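Local coordinates for flavoprotein 390 (Photobacterium phosphoreum, PDB 1FVP), which binds flavin mononucleotide carrying a covalently attached myristate, a linkage probably made in the bioluminescence reaction, as a non-fluorescent homodimeric relative of bacterial luciferase, at the interface of chains A and B. Coordinates in Å, arbitrary orientation; residue numbers count along the deposited sequence, not the author numbering. Chains: chain A/B, Flavoprotein 390.

The interface of chains A and B. Residues chain A 62-63, 65, 72; chain B 12, 14, 25, 47.
B:Tyr14 reaches across to the backbone between A:Leu62 and A:Ala63, where its phenol OH hydrogen-bonds the amide N of A:Ala63 at 2.9 Å. With CG anti to its own carbonyl carbon (chi1 -73°), the ring runs alongside the A:Leu62 backbone, CE2 3.7 Å from the CA of A:Leu62.

The side-chain amide of B:Asn12 divides its two ends between two residues of chain A. Its ND2 comes against the CD2–CE2 edge of the A:Phe65 ring, 3.3 Å from CD2. Lying in the ring plane, ND2 makes an edge contact, with the amide plane turned 79° from the ring. Its carbonyl OD1 faces the isobutyl group of A:Leu62, 3.6 Å from CD2, as the two side chains pass in opposite directions.

Apolar packing centres on A:Phe65. B:Ile47 crosses it at about a right angle and sets the tip of its extended CG1 branch, CD1, 3.5 Å from the phenylalanine CB; the same methyl lies 4.0 Å from CD2 of A:Leu72, a peripheral touch. At the far end of the ring, CZ meets the sulfur SD of B:Met25 at 3.8 Å, brought there by a bent methionine chain.

This patch of the two-fold homodimer interface, twinned with the chains exchanged, shares several residues with the walls of flavin-myristate pockets, so dimer packing and flavin binding may support each other. Chain A supplies a loop and strands 65-68 and 71-75; chain B supplies the loop holding B:Asn12 and B:Tyr14, helix 21-38 and the end of strand 42-47.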
loop_
_atom_site.group_PDB
_atom_site.type_symbol
_atom_site.label_atom_id
_atom_site.label_comp_id
_atom_site.label_asym_id
_atom_site.label_seq_id
_atom_site.Cartn_x
_atom_site.Cartn_y
_atom_site.Cartn_z
ATOM N N LEU A 62 9.669 6.139 11.760
ATOM C CA LEU A 62 9.128 6.639 10.483
ATOM C C LEU A 62 7.637 6.903 10.676
ATOM O O LEU A 62 7.069 6.389 11.642
ATOM C CB LEU A 62 9.531 5.606 9.417
ATOM C CG LEU A 62 11.023 5.449 9.146
ATOM C CD1 LEU A 62 11.411 4.052 8.692
ATOM C CD2 LEU A 62 11.429 6.466 8.070
ATOM N N ALA A 63 7.054 7.688 9.798
ATOM C CA ALA A 63 5.645 8.084 9.797
ATOM C C ALA A 63 4.771 7.040 9.112
ATOM O O ALA A 63 4.736 7.026 7.868
ATOM C CB ALA A 63 5.499 9.405 9.035
ATOM N N PHE A 65 2.548 5.610 7.170
ATOM C CA PHE A 65 1.629 6.107 6.130
ATOM C C PHE A 65 1.061 4.827 5.505
ATOM O O PHE A 65 1.835 3.911 5.227
ATOM C CB PHE A 65 2.213 7.013 5.074
ATOM C CG PHE A 65 2.764 8.329 5.524
ATOM C CD1 PHE A 65 1.946 9.247 6.173
ATOM C CD2 PHE A 65 4.103 8.643 5.275
ATOM C CE1 PHE A 65 2.454 10.472 6.581
ATOM C CE2 PHE A 65 4.641 9.861 5.686
ATOM C CZ PHE A 65 3.796 10.773 6.337
ATOM N N LEU A 72 -4.036 8.635 0.655
ATOM C CA LEU A 72 -2.946 8.378 1.636
ATOM C C LEU A 72 -3.500 8.571 3.052
ATOM O O LEU A 72 -4.267 9.524 3.323
ATOM C CB LEU A 72 -1.774 9.202 1.189
ATOM C CG LEU A 72 -0.706 9.852 2.005
ATOM C CD1 LEU A 72 -1.172 11.216 2.520
ATOM C CD2 LEU A 72 -0.282 8.985 3.186
ATOM N N ASN B 12 10.533 7.332 1.571
ATOM C CA ASN B 12 10.152 7.709 2.951
ATOM C C ASN B 12 11.412 7.656 3.817
ATOM O O ASN B 12 11.993 6.592 4.049
ATOM C CB ASN B 12 8.986 6.859 3.412
ATOM C CG ASN B 12 8.285 7.381 4.651
ATOM O OD1 ASN B 12 8.670 7.124 5.809
ATOM N ND2 ASN B 12 7.218 8.148 4.393
ATOM N N TYR B 14 13.646 10.654 6.798
ATOM C CA TYR B 14 13.627 11.915 7.522
ATOM C C TYR B 14 14.900 12.763 7.429
ATOM O O TYR B 14 16.039 12.316 7.261
ATOM C CB TYR B 14 13.410 11.691 9.030
ATOM C CG TYR B 14 12.043 11.275 9.470
ATOM C CD1 TYR B 14 10.881 11.786 8.886
ATOM C CD2 TYR B 14 11.931 10.366 10.527
ATOM C CE1 TYR B 14 9.625 11.372 9.339
ATOM C CE2 TYR B 14 10.688 9.950 10.977
ATOM C CZ TYR B 14 9.542 10.454 10.387
ATOM O OH TYR B 14 8.341 10.016 10.861
ATOM N N MET B 25 7.202 17.085 3.096
ATOM C CA MET B 25 5.828 16.659 3.427
ATOM C C MET B 25 4.807 17.628 2.835
ATOM O O MET B 25 3.687 17.204 2.458
ATOM C CB MET B 25 5.706 16.394 4.920
ATOM C CG MET B 25 4.299 16.100 5.364
ATOM S SD MET B 25 3.838 14.355 5.013
ATOM C CE MET B 25 2.236 14.678 4.228
ATOM N N ILE B 47 4.392 4.116 -1.246
ATOM C CA ILE B 47 5.351 4.728 -0.321
ATOM C C ILE B 47 6.496 3.777 -0.061
ATOM O O ILE B 47 6.640 3.155 0.995
ATOM C CB ILE B 47 4.641 5.287 0.963
ATOM C CG1 ILE B 47 3.517 6.258 0.523
ATOM C CG2 ILE B 47 5.631 5.924 1.978
ATOM C CD1 ILE B 47 2.838 7.093 1.615
#